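Local coordinates for protein alginase (Pseudoalteromonas, PDB 4Q8K) that cleaves the polysaccharide alginate as a family 18 polysaccharide lyase, probably by beta-elimination, with a catalytic domain that binds a calcium ion, at residues A[214-219]-A[238-243]; A[255-260]-A[276-281]; A[321-326]-A[350-355]. All coordinates share one frame; numbering follows the deposited sequence.

Interactions 1 and 3 cross between the two sheets of the beta sandwich, whereas interaction 2 lies within one of them, a partly buried antiparallel hairpin zipped by backbone hydrogen bonds. Interactions 1 and 3 are buried and rely on apolar side chains plus a single hydrogen bond each: amide to carboxylate in interaction 1, side-chain amide to serine hydroxyl in interaction 3. Interactions 1 and 2 share the calcium ion and adjacent strands, 234-241 and 257-265, joined by a backbone hydrogen bond from D259 N to S241 O. Interaction 3 has no metal ligand, but meets interaction 1 through S217 OG, which accepts from the backbone N atoms of T353 and E354.

Interaction 1 of 3, residues A[214-219]-A[238-243]. With CA (calcium ion), chain B; SO4 (sulfate ion), chain C.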
ATOM      1  N   VAL A 214       8.398  -7.275   5.586  1.00 21.60           N
ATOM      2  CA  VAL A 214       7.011  -7.647   5.817  1.00 21.29           C
ATOM      3  C   VAL A 214       6.944  -8.911   6.655  1.00 23.54           C
ATOM      4  O   VAL A 214       7.581  -9.906   6.334  1.00 23.67           O
ATOM      5  CB  VAL A 214       6.236  -7.855   4.489  1.00 22.42           C
ATOM      6  CG1 VAL A 214       4.793  -8.225   4.771  1.00 22.19           C
ATOM      7  CG2 VAL A 214       6.299  -6.598   3.613  1.00 20.36           C
ATOM      8  N   GLU A 215       6.202  -8.847   7.756  1.00 21.20           N
ATOM      9  CA  GLU A 215       5.946 -10.017   8.584  1.00 23.05           C
ATOM     10  C   GLU A 215       4.434 -10.147   8.672  1.00 23.63           C
ATOM     11  O   GLU A 215       3.758  -9.239   9.159  1.00 22.56           O
ATOM     12  CB  GLU A 215       6.537  -9.832   9.978  1.00 25.35           C
ATOM     13  CG  GLU A 215       8.049  -9.669  10.013  1.00 26.89           C
ATOM     14  CD  GLU A 215       8.526  -9.118  11.345  1.00 29.57           C
ATOM     15  OE1 GLU A 215       8.791  -9.929  12.257  1.00 34.17           O
ATOM     16  OE2 GLU A 215       8.609  -7.877  11.491  1.00 28.03           O
ATOM     17  N   MET A 216       3.895 -11.255   8.174  1.00 23.23           N
ATOM     18  CA  MET A 216       2.443 -11.392   8.085  1.00 24.86           C
ATOM     19  C   MET A 216       2.011 -12.852   8.060  1.00 27.00           C
ATOM     20  O   MET A 216       2.673 -13.693   7.451  1.00 26.65           O
ATOM     21  CB  MET A 216       1.910 -10.670   6.841  1.00 22.59           C
ATOM     22  CG  MET A 216       0.398 -10.757   6.643  1.00 20.78           C
ATOM     23  SD  MET A 216      -0.311  -9.400   5.668  1.00 23.00           S
ATOM     24  CE  MET A 216       0.630  -9.525   4.140  1.00 21.53           C
ATOM     25  N   SER A 217       0.881 -13.133   8.704  1.00 23.51           N
ATOM     26  CA  SER A 217       0.301 -14.476   8.714  1.00 25.17           C
ATOM     27  C   SER A 217      -0.002 -14.995   7.316  1.00 22.93           C
ATOM     28  O   SER A 217      -0.362 -14.228   6.420  1.00 22.40           O
ATOM     29  CB  SER A 217      -1.006 -14.475   9.505  1.00 27.21           C
ATOM     30  OG  SER A 217      -0.831 -13.904  10.783  1.00 24.61           O
ATOM     31  N   ASP A 218       0.111 -16.308   7.140  1.00 22.44           N
ATOM     32  CA  ASP A 218      -0.305 -16.946   5.893  1.00 24.65           C
ATOM     33  C   ASP A 218      -1.677 -16.434   5.456  1.00 23.18           C
ATOM     34  O   ASP A 218      -2.601 -16.301   6.278  1.00 25.03           O
ATOM     35  CB  ASP A 218      -0.353 -18.475   6.040  1.00 26.73           C
ATOM     36  CG  ASP A 218       1.020 -19.093   6.294  1.00 30.12           C
ATOM     37  OD1 ASP A 218       2.042 -18.385   6.215  1.00 28.47           O
ATOM     38  OD2 ASP A 218       1.081 -20.308   6.575  1.00 33.66           O
ATOM     39  N   GLY A 219      -1.804 -16.141   4.167  1.00 27.47           N
ATOM     40  CA  GLY A 219      -3.070 -15.740   3.577  1.00 23.67           C
ATOM     41  C   GLY A 219      -3.320 -14.244   3.623  1.00 26.39           C
ATOM     42  O   GLY A 219      -4.295 -13.757   3.046  1.00 24.47           O
ATOM     43  N   VAL A 238       0.400  -1.064  -4.901  1.00 18.31           N
ATOM     44  CA  VAL A 238       1.427  -2.090  -4.743  1.00 18.55           C
ATOM     45  C   VAL A 238       0.974  -3.024  -3.640  1.00 19.84           C
ATOM     46  O   VAL A 238       0.613  -2.566  -2.544  1.00 17.51           O
ATOM     47  CB  VAL A 238       2.782  -1.493  -4.359  1.00 16.36           C
ATOM     48  CG1 VAL A 238       3.824  -2.589  -4.184  1.00 18.16           C
ATOM     49  CG2 VAL A 238       3.236  -0.485  -5.418  1.00 17.44           C
ATOM     50  N   TYR A 239       0.993  -4.327  -3.924  1.00 18.79           N
ATOM     51  CA  TYR A 239       0.448  -5.323  -2.996  1.00 18.42           C
ATOM     52  C   TYR A 239       1.498  -6.290  -2.490  1.00 20.39           C
ATOM     53  O   TYR A 239       2.460  -6.627  -3.184  1.00 19.63           O
ATOM     54  CB  TYR A 239      -0.598  -6.208  -3.674  1.00 18.50           C
ATOM     55  CG  TYR A 239      -1.838  -5.544  -4.213  1.00 19.01           C
ATOM     56  CD1 TYR A 239      -1.791  -4.783  -5.368  1.00 18.77           C
ATOM     57  CD2 TYR A 239      -3.077  -5.728  -3.586  1.00 20.78           C
ATOM     58  CE1 TYR A 239      -2.921  -4.199  -5.886  1.00 19.74           C
ATOM     59  CE2 TYR A 239      -4.224  -5.144  -4.106  1.00 21.54           C
ATOM     60  CZ  TYR A 239      -4.137  -4.380  -5.246  1.00 23.54           C
ATOM     61  OH  TYR A 239      -5.263  -3.794  -5.773  1.00 24.49           O
ATOM     62  N   VAL A 240       1.258  -6.774  -1.282  1.00 18.57           N
ATOM     63  CA  VAL A 240       1.939  -7.939  -0.750  1.00 17.96           C
ATOM     64  C   VAL A 240       0.816  -8.914  -0.365  1.00 20.18           C
ATOM     65  O   VAL A 240      -0.001  -8.620   0.505  1.00 20.48           O
ATOM     66  CB  VAL A 240       2.817  -7.593   0.461  1.00 20.08           C
ATOM     67  CG1 VAL A 240       3.485  -8.843   1.015  1.00 20.96           C
ATOM     68  CG2 VAL A 240       3.867  -6.552   0.078  1.00 19.27           C
ATOM     69  N   SER A 241       0.765 -10.056  -1.042  1.00 20.81           N
ATOM     70  CA  SER A 241      -0.488 -10.805  -1.144  1.00 22.41           C
ATOM     71  C   SER A 241      -0.280 -12.314  -1.190  1.00 23.50           C
ATOM     72  O   SER A 241       0.521 -12.810  -1.977  1.00 21.76           O
ATOM     73  CB  SER A 241      -1.233 -10.344  -2.407  1.00 21.68           C
ATOM     74  OG  SER A 241      -2.391 -11.109  -2.661  1.00 23.77           O
ATOM     75  N   ASP A 242      -1.038 -13.045  -0.373  1.00 20.44           N
ATOM     76  CA  ASP A 242      -0.892 -14.498  -0.296  1.00 23.01           C
ATOM     77  C   ASP A 242      -2.194 -15.171  -0.719  1.00 22.61           C
ATOM     78  O   ASP A 242      -2.769 -15.944   0.039  1.00 24.67           O
ATOM     79  CB  ASP A 242      -0.477 -14.925   1.123  1.00 23.18           C
ATOM     80  CG  ASP A 242      -0.120 -16.409   1.226  1.00 24.13           C
ATOM     81  OD1 ASP A 242       0.050 -17.047   0.173  1.00 25.74           O
ATOM     82  OD2 ASP A 242      -0.005 -16.942   2.354  1.00 25.79           O
ATOM     83  N   THR A 243      -2.659 -14.861  -1.923  1.00 23.91           N
ATOM     84  CA  THR A 243      -3.949 -15.361  -2.405  1.00 26.19           C
ATOM     85  C   THR A 243      -3.823 -16.272  -3.616  1.00 26.34           C
ATOM     86  O   THR A 243      -2.728 -16.500  -4.134  1.00 27.36           O
ATOM     87  CB  THR A 243      -4.892 -14.222  -2.834  1.00 21.39           C
ATOM     88  OG1 THR A 243      -4.458 -13.709  -4.101  1.00 24.20           O
ATOM     89  CG2 THR A 243      -4.921 -13.107  -1.787  1.00 23.33           C
TER
HETATM   90 CA    CA B 501       1.136 -17.601  -1.859  1.00 24.73          CA
HETATM   91  S   SO4 C 502      -8.273  -6.211  -5.692  1.00 36.85           S
HETATM   92  O1  SO4 C 502      -7.236  -7.158  -5.333  1.00 28.27           O
HETATM   93  O2  SO4 C 502      -9.581  -6.695  -5.259  1.00 41.59           O
HETATM   94  O3  SO4 C 502      -7.953  -4.953  -5.012  1.00 38.14           O
HETATM   95  O4  SO4 C 502      -8.286  -5.994  -7.139  1.00 35.29           O
HETATM   96  O   HOH W   1      -0.007 -16.021  -3.431  1.00 24.10           O
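V214 meets V240 tip to tip, the two CG1 methyls 4.0 Å apart, a buried apolar touch between strand 204-216 of one sheet and strand 234-241 of the other. Two residues on, M216 reaches the same valine. A bend at chi3 (57°) sets its terminal CE 3.8 Å from V240 O and 4.3 Å from V240 CG1, and the M216 side chain also touches F258 and S355. Beyond the strand the chain turns towards the metal. D218 passes with its backbone and CB beside D242, its OD1 4.6 Å from D242 OD2. G219 then supplies the polar bond: its N donates to D242 OD2 at 2.7 Å (154° at the hydrogen), arriving on the anti side of the carboxylate and 35° out of its plane. G219 CA also makes a CA-H...O contact with D242 O (3.6 Å). The two oxygens of D242 thus have separate tasks. OD1 binds calcium at 2.4 Å, with D250, V252, N255 and I257 as further protein ligands, whereas OD2 accepts from G219 N and G256 N. These two amides hold the carboxylate from its second shell, and together with the calcium would be expected to offset its buried negative charge.

Interaction 2 of 3, residues A[255-260]-A[276-281]; sequences NGIFDV and LGTMTS. With CA (calcium ion), chain B.
V260, M279 and F258 have the largest buried areas of the residues in this contact, an antiparallel hairpin of strands 257-265 and 271-280 in which their backbones are paired while their side chains pack on one face. V260 is gripped through its backbone at a classic beta bulge. Its N donates to G277 O at 2.8 Å, almost straight at 171°, and its O accepts twice, from L276 N at 2.8 Å and from G277 N at 3.1 Å, both donors lying in the carbonyl plane. Its CG2 meanwhile touches M279 SD at 4.0 Å, the two side chains crossing obliquely. M279 holds CG between its backbone N and carbonyl carbon (chi1 63°), where it lies 4.1 Å from F258 CB. Their backbones form a hydrogen-bonded pair: F258 N reaches M279 O at 2.8 Å, and M279 N returns to F258 O at 3.0 Å. The F258 ring turns its edge to M279 O and S281 N. This face, with F258, V260 and M279, looks towards strand 204-216, where M216 and V214 meet F258 and M279 respectively.

The other face carries I257, D259 and T278 and belongs to the metal side. D259 OD1 takes D250 N and one water, and D259 OD2 takes S251 N and a water that is itself a calcium ligand. I257 O binds calcium at 2.4 Å, as does N255 OD1, which also accepts from I257 N in an Asx turn. Through these two oxygens the calcium ties the chain entering the hairpin to the loop carrying D250 and V252, while the amide bonds at F258 and V260 join it to strand 271-280.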
ATOM      1  N   ASN A 255      -0.082 -20.046   1.436  1.00 26.66           N
ATOM      2  CA  ASN A 255       1.099 -20.897   1.592  1.00 30.05           C
ATOM      3  C   ASN A 255       2.321 -20.177   2.163  1.00 29.25           C
ATOM      4  O   ASN A 255       3.411 -20.745   2.226  1.00 30.05           O
ATOM      5  CB  ASN A 255       1.461 -21.600   0.283  1.00 30.84           C
ATOM      6  CG  ASN A 255       2.118 -20.673  -0.710  1.00 29.43           C
ATOM      7  OD1 ASN A 255       2.012 -19.463  -0.581  1.00 29.02           O
ATOM      8  ND2 ASN A 255       2.807 -21.233  -1.700  1.00 31.05           N
ATOM      9  N   GLY A 256       2.138 -18.927   2.584  1.00 24.47           N
ATOM     10  CA  GLY A 256       3.205 -18.194   3.241  1.00 24.71           C
ATOM     11  C   GLY A 256       4.135 -17.495   2.266  1.00 24.67           C
ATOM     12  O   GLY A 256       5.006 -16.729   2.671  1.00 28.96           O
ATOM     13  N   ILE A 257       3.963 -17.772   0.979  1.00 26.61           N
ATOM     14  CA  ILE A 257       4.750 -17.096  -0.046  1.00 24.81           C
ATOM     15  C   ILE A 257       3.929 -15.945  -0.602  1.00 22.62           C
ATOM     16  O   ILE A 257       2.948 -16.154  -1.305  1.00 22.08           O
ATOM     17  CB  ILE A 257       5.154 -18.047  -1.187  1.00 25.14           C
ATOM     18  CG1 ILE A 257       5.987 -19.208  -0.633  1.00 30.42           C
ATOM     19  CG2 ILE A 257       5.931 -17.291  -2.266  1.00 25.98           C
ATOM     20  CD1 ILE A 257       6.422 -20.212  -1.702  1.00 29.13           C
ATOM     21  N   PHE A 258       4.320 -14.720  -0.274  1.00 23.18           N
ATOM     22  CA  PHE A 258       3.552 -13.567  -0.696  1.00 22.03           C
ATOM     23  C   PHE A 258       4.012 -13.096  -2.067  1.00 20.43           C
ATOM     24  O   PHE A 258       5.205 -12.940  -2.299  1.00 23.32           O
ATOM     25  CB  PHE A 258       3.706 -12.434   0.321  1.00 21.58           C
ATOM     26  CG  PHE A 258       3.223 -12.798   1.684  1.00 19.88           C
ATOM     27  CD1 PHE A 258       4.075 -13.395   2.598  1.00 24.93           C
ATOM     28  CD2 PHE A 258       1.897 -12.589   2.037  1.00 20.89           C
ATOM     29  CE1 PHE A 258       3.620 -13.751   3.861  1.00 24.69           C
ATOM     30  CE2 PHE A 258       1.431 -12.947   3.298  1.00 23.96           C
ATOM     31  CZ  PHE A 258       2.297 -13.532   4.209  1.00 23.99           C
ATOM     32  N   ASP A 259       3.056 -12.900  -2.966  1.00 19.60           N
ATOM     33  CA  ASP A 259       3.321 -12.237  -4.231  1.00 20.85           C
ATOM     34  C   ASP A 259       3.430 -10.743  -3.979  1.00 20.69           C
ATOM     35  O   ASP A 259       2.646 -10.168  -3.217  1.00 19.54           O
ATOM     36  CB  ASP A 259       2.183 -12.498  -5.209  1.00 21.20           C
ATOM     37  CG  ASP A 259       2.136 -13.941  -5.663  1.00 23.89           C
ATOM     38  OD1 ASP A 259       3.112 -14.387  -6.303  1.00 24.12           O
ATOM     39  OD2 ASP A 259       1.143 -14.628  -5.365  1.00 24.15           O
ATOM     40  N   VAL A 260       4.411 -10.113  -4.609  1.00 21.94           N
ATOM     41  CA  VAL A 260       4.511  -8.667  -4.563  1.00 21.85           C
ATOM     42  C   VAL A 260       4.275  -8.207  -5.983  1.00 19.60           C
ATOM     43  O   VAL A 260       4.988  -8.610  -6.901  1.00 19.37           O
ATOM     44  CB  VAL A 260       5.897  -8.191  -4.101  1.00 22.38           C
ATOM     45  CG1 VAL A 260       5.952  -6.664  -4.102  1.00 18.69           C
ATOM     46  CG2 VAL A 260       6.232  -8.762  -2.730  1.00 21.49           C
ATOM     47  N   LEU A 276       6.162  -8.480  -9.464  1.00 20.54           N
ATOM     48  CA  LEU A 276       7.502  -7.969  -9.190  1.00 19.04           C
ATOM     49  C   LEU A 276       8.387  -8.998  -8.496  1.00 20.51           C
ATOM     50  O   LEU A 276       9.570  -9.096  -8.771  1.00 20.99           O
ATOM     51  CB  LEU A 276       7.407  -6.682  -8.354  1.00 20.61           C
ATOM     52  CG  LEU A 276       6.614  -5.592  -9.090  1.00 19.50           C
ATOM     53  CD1 LEU A 276       6.202  -4.473  -8.139  1.00 24.28           C
ATOM     54  CD2 LEU A 276       7.403  -5.052 -10.300  1.00 24.02           C
ATOM     55  N   GLY A 277       7.817  -9.768  -7.578  1.00 21.84           N
ATOM     56  CA  GLY A 277       8.600 -10.764  -6.875  1.00 21.06           C
ATOM     57  C   GLY A 277       7.757 -11.564  -5.911  1.00 23.64           C
ATOM     58  O   GLY A 277       6.534 -11.457  -5.923  1.00 20.82           O
ATOM     59  N   THR A 278       8.427 -12.375  -5.097  1.00 22.09           N
ATOM     60  CA  THR A 278       7.797 -13.099  -3.998  1.00 24.25           C
ATOM     61  C   THR A 278       8.680 -13.009  -2.760  1.00 24.70           C
ATOM     62  O   THR A 278       9.880 -12.766  -2.859  1.00 21.79           O
ATOM     63  CB  THR A 278       7.588 -14.594  -4.331  1.00 24.54           C
ATOM     64  OG1 THR A 278       8.853 -15.196  -4.636  1.00 27.87           O
ATOM     65  CG2 THR A 278       6.640 -14.769  -5.506  1.00 22.06           C
ATOM     66  N   MET A 279       8.076 -13.205  -1.589  1.00 23.54           N
ATOM     67  CA  MET A 279       8.813 -13.163  -0.336  1.00 25.05           C
ATOM     68  C   MET A 279       8.111 -14.018   0.701  1.00 24.58           C
ATOM     69  O   MET A 279       6.918 -14.285   0.585  1.00 25.76           O
ATOM     70  CB  MET A 279       8.901 -11.728   0.197  1.00 25.44           C
ATOM     71  CG  MET A 279       7.545 -11.106   0.538  1.00 26.38           C
ATOM     72  SD  MET A 279       7.663  -9.343   0.941  1.00 24.57           S
ATOM     73  CE  MET A 279       8.948  -9.379   2.199  1.00 23.47           C
ATOM     74  N   THR A 280       8.864 -14.436   1.711  1.00 25.12           N
ATOM     75  CA  THR A 280       8.271 -15.065   2.874  1.00 24.97           C
ATOM     76  C   THR A 280       8.292 -14.085   4.050  1.00 26.94           C
ATOM     77  O   THR A 280       9.053 -13.111   4.067  1.00 24.53           O
ATOM     78  CB  THR A 280       8.958 -16.414   3.234  1.00 28.17           C
ATOM     79  OG1 THR A 280      10.348 -16.199   3.519  1.00 29.40           O
ATOM     80  CG2 THR A 280       8.819 -17.401   2.079  1.00 30.20           C
ATOM     81  N   SER A 281       7.427 -14.332   5.018  1.00 23.59           N
ATOM     82  CA  SER A 281       7.326 -13.467   6.184  1.00 23.21           C
ATOM     83  C   SER A 281       8.682 -13.289   6.865  1.00 25.75           C
ATOM     84  O   SER A 281       9.381 -14.268   7.156  1.00 26.89           O
ATOM     85  CB  SER A 281       6.318 -14.050   7.172  1.00 25.33           C
ATOM     86  OG  SER A 281       6.119 -13.167   8.254  1.00 24.53           O
TER
HETATM   87 CA    CA B 501       1.136 -17.601  -1.859  1.00 24.73          CA
HETATM   88  O   HOH W   2       5.980 -16.803   5.272  1.00 29.26           O
HETATM   89  O   HOH W   3       4.573 -12.553  -7.846  1.00 25.30           O
HETATM   90  O   HOH W   1      -0.007 -16.021  -3.431  1.00 24.10           O

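Interaction 3 of 3, residues A[321-326]-A[350-355]; sequences NYLQSQ and LGITES
This is a buried, mainly side-chain contact in which N321, L323 and the turn after them meet S355, I352 and L350, joining strand 321-324 of one sheet to the loop after helix 340-349 and to the first residue, S355, of strand 355-368 in the other. The polar element sits at one end. N321 ND2 donates to S355 OG at 3.0 Å, nearly straight (170°), and the hydroxyl lies only 5° out of the amide plane. N321 CG stands anti to the backbone N (chi1 179°), on the side of S355. N321 OD1 accepts from T222 OG1, which also fixes the rotation of the amide.

L323 fills the middle. Its CD1 methyl lies 3.5 Å from S355 OG, and its CD2 touches I352 CG2 at 3.9 Å; the two side chains run alongside in opposite senses. At the far end L350 turns to the backbone of Q326, with CD2 3.5 Å from Q326 O, while its CD1 comes within 4.4 Å of S325 OG, a hydroxyl already bonded to C334 O. S325 is the centre of an inverse gamma turn. On the other segment G351, with positive phi, closes helix 340-349 in a Schellman motif.

Around the contact, helix 340-349 lays F343, C346 and F347 against S325, F347 also touching L323. P174 and L175 of helix 174-177 cover L323, P174 also reaching N321 and S355. From strand 204-216, M216 packs on L323 and S355, completing the link between the two sheets.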
ATOM      1  N   ASN A 321       0.481   0.224   5.542  1.00 20.35           N
ATOM      2  CA  ASN A 321      -0.008  -1.141   5.538  1.00 19.99           C
ATOM      3  C   ASN A 321      -1.519  -1.079   5.632  1.00 19.62           C
ATOM      4  O   ASN A 321      -2.075  -0.821   6.708  1.00 20.37           O
ATOM      5  CB  ASN A 321       0.624  -1.915   6.703  1.00 19.71           C
ATOM      6  CG  ASN A 321       0.138  -3.354   6.799  1.00 19.95           C
ATOM      7  OD1 ASN A 321      -0.782  -3.761   6.094  1.00 20.48           O
ATOM      8  ND2 ASN A 321       0.743  -4.117   7.698  1.00 21.04           N
ATOM      9  N   TYR A 322      -2.172  -1.251   4.485  1.00 20.69           N
ATOM     10  CA  TYR A 322      -3.626  -1.281   4.402  1.00 20.83           C
ATOM     11  C   TYR A 322      -4.068  -2.730   4.209  1.00 22.35           C
ATOM     12  O   TYR A 322      -4.106  -3.231   3.091  1.00 20.09           O
ATOM     13  CB  TYR A 322      -4.065  -0.423   3.221  1.00 20.74           C
ATOM     14  CG  TYR A 322      -5.549  -0.295   2.988  1.00 22.39           C
ATOM     15  CD1 TYR A 322      -6.479  -0.832   3.872  1.00 22.88           C
ATOM     16  CD2 TYR A 322      -6.024   0.362   1.860  1.00 26.19           C
ATOM     17  CE1 TYR A 322      -7.833  -0.705   3.641  1.00 23.32           C
ATOM     18  CE2 TYR A 322      -7.383   0.491   1.617  1.00 27.69           C
ATOM     19  CZ  TYR A 322      -8.282  -0.050   2.517  1.00 29.31           C
ATOM     20  OH  TYR A 322      -9.633   0.078   2.285  1.00 32.73           O
ATOM     21  N   LEU A 323      -4.399  -3.389   5.320  1.00 19.72           N
ATOM     22  CA  LEU A 323      -4.746  -4.811   5.339  1.00 22.24           C
ATOM     23  C   LEU A 323      -6.152  -5.066   4.787  1.00 21.35           C
ATOM     24  O   LEU A 323      -7.135  -4.493   5.268  1.00 21.82           O
ATOM     25  CB  LEU A 323      -4.630  -5.344   6.772  1.00 20.64           C
ATOM     26  CG  LEU A 323      -4.678  -6.859   7.013  1.00 23.51           C
ATOM     27  CD1 LEU A 323      -3.460  -7.544   6.404  1.00 22.66           C
ATOM     28  CD2 LEU A 323      -4.775  -7.144   8.520  1.00 22.82           C
ATOM     29  N   GLN A 324      -6.225  -5.923   3.767  1.00 18.58           N
ATOM     30  CA  GLN A 324      -7.441  -6.156   3.006  1.00 21.38           C
ATOM     31  C   GLN A 324      -8.256  -7.284   3.629  1.00 22.73           C
ATOM     32  O   GLN A 324      -7.720  -8.354   3.902  1.00 23.37           O
ATOM     33  CB  GLN A 324      -7.084  -6.536   1.564  1.00 20.91           C
ATOM     34  CG  GLN A 324      -6.227  -5.490   0.839  1.00 20.76           C
ATOM     35  CD  GLN A 324      -6.959  -4.164   0.661  1.00 24.67           C
ATOM     36  OE1 GLN A 324      -6.594  -3.151   1.267  1.00 24.64           O
ATOM     37  NE2 GLN A 324      -7.989  -4.164  -0.178  1.00 25.19           N
ATOM     38  N   SER A 325      -9.547  -7.040   3.853  1.00 22.67           N
ATOM     39  CA  SER A 325     -10.407  -8.070   4.437  1.00 24.56           C
ATOM     40  C   SER A 325     -10.968  -8.935   3.316  1.00 22.98           C
ATOM     41  O   SER A 325     -12.017  -8.634   2.757  1.00 26.68           O
ATOM     42  CB  SER A 325     -11.537  -7.439   5.252  1.00 24.09           C
ATOM     43  OG  SER A 325     -12.292  -8.436   5.926  1.00 24.95           O
ATOM     44  N   GLN A 326     -10.242  -9.999   2.980  1.00 25.43           N
ATOM     45  CA  GLN A 326     -10.561 -10.822   1.814  1.00 25.65           C
ATOM     46  C   GLN A 326     -10.103 -12.262   2.036  1.00 26.72           C
ATOM     47  O   GLN A 326      -9.024 -12.512   2.587  1.00 24.48           O
ATOM     48  CB  GLN A 326      -9.899 -10.227   0.554  1.00 24.91           C
ATOM     49  CG  GLN A 326     -10.380 -10.808  -0.769  1.00 27.56           C
ATOM     50  CD  GLN A 326      -9.625 -10.222  -1.958  1.00 27.24           C
ATOM     51  OE1 GLN A 326     -10.187 -10.032  -3.034  1.00 34.65           O
ATOM     52  NE2 GLN A 326      -8.354  -9.930  -1.758  1.00 24.04           N
ATOM     53  N   LEU A 350      -9.928 -15.174   9.332  1.00 26.89           N
ATOM     54  CA  LEU A 350      -8.948 -15.344   8.257  1.00 25.49           C
ATOM     55  C   LEU A 350      -7.604 -15.801   8.789  1.00 24.51           C
ATOM     56  O   LEU A 350      -6.690 -16.092   8.014  1.00 24.38           O
ATOM     57  CB  LEU A 350      -8.757 -14.034   7.488  1.00 24.46           C
ATOM     58  CG  LEU A 350      -9.941 -13.558   6.656  1.00 24.89           C
ATOM     59  CD1 LEU A 350      -9.802 -12.070   6.367  1.00 27.73           C
ATOM     60  CD2 LEU A 350     -10.060 -14.369   5.372  1.00 27.98           C
ATOM     61  N   GLY A 351      -7.474 -15.857  10.108  1.00 24.14           N
ATOM     62  CA  GLY A 351      -6.222 -16.228  10.731  1.00 27.19           C
ATOM     63  C   GLY A 351      -5.114 -15.194  10.567  1.00 26.81           C
ATOM     64  O   GLY A 351      -3.927 -15.540  10.619  1.00 26.76           O
ATOM     65  N   ILE A 352      -5.486 -13.930  10.369  1.00 25.29           N
ATOM     66  CA  ILE A 352      -4.470 -12.877  10.285  1.00 23.25           C
ATOM     67  C   ILE A 352      -4.212 -12.275  11.664  1.00 25.55           C
ATOM     68  O   ILE A 352      -4.944 -11.402  12.114  1.00 27.23           O
ATOM     69  CB  ILE A 352      -4.840 -11.770   9.288  1.00 22.61           C
ATOM     70  CG1 ILE A 352      -5.232 -12.371   7.937  1.00 21.57           C
ATOM     71  CG2 ILE A 352      -3.672 -10.813   9.134  1.00 22.16           C
ATOM     72  CD1 ILE A 352      -4.213 -13.310   7.376  1.00 25.95           C
ATOM     73  N   THR A 353      -3.177 -12.774  12.332  1.00 24.56           N
ATOM     74  CA  THR A 353      -2.821 -12.333  13.677  1.00 27.55           C
ATOM     75  C   THR A 353      -1.515 -11.557  13.678  1.00 26.27           C
ATOM     76  O   THR A 353      -1.095 -11.042  14.714  1.00 26.90           O
ATOM     77  CB  THR A 353      -2.678 -13.526  14.654  1.00 30.22           C
ATOM     78  OG1 THR A 353      -1.710 -14.454  14.140  1.00 31.38           O
ATOM     79  CG2 THR A 353      -4.017 -14.237  14.845  1.00 32.55           C
ATOM     80  N   GLU A 354      -0.865 -11.496  12.516  1.00 27.53           N
ATOM     81  CA  GLU A 354       0.372 -10.746  12.366  1.00 28.68           C
ATOM     82  C   GLU A 354       0.317 -10.008  11.040  1.00 24.12           C
ATOM     83  O   GLU A 354      -0.014 -10.595  10.018  1.00 23.29           O
ATOM     84  CB  GLU A 354       1.587 -11.687  12.393  1.00 30.30           C
ATOM     85  CG  GLU A 354       2.941 -10.982  12.392  1.00 32.25           C
ATOM     86  CD  GLU A 354       4.110 -11.947  12.234  1.00 34.23           C
ATOM     87  OE1 GLU A 354       5.167 -11.701  12.845  1.00 43.01           O
ATOM     88  OE2 GLU A 354       3.977 -12.947  11.493  1.00 38.22           O
ATOM     89  N   SER A 355       0.607  -8.711  11.068  1.00 25.11           N
ATOM     90  CA  SER A 355       0.737  -7.929   9.839  1.00 22.27           C
ATOM     91  C   SER A 355       1.512  -6.658  10.141  1.00 23.54           C
ATOM     92  O   SER A 355       0.935  -5.632  10.511  1.00 23.67           O
ATOM     93  CB  SER A 355      -0.620  -7.588   9.232  1.00 19.98           C
ATOM     94  OG  SER A 355      -0.455  -6.866   8.007  1.00 21.21           O
TER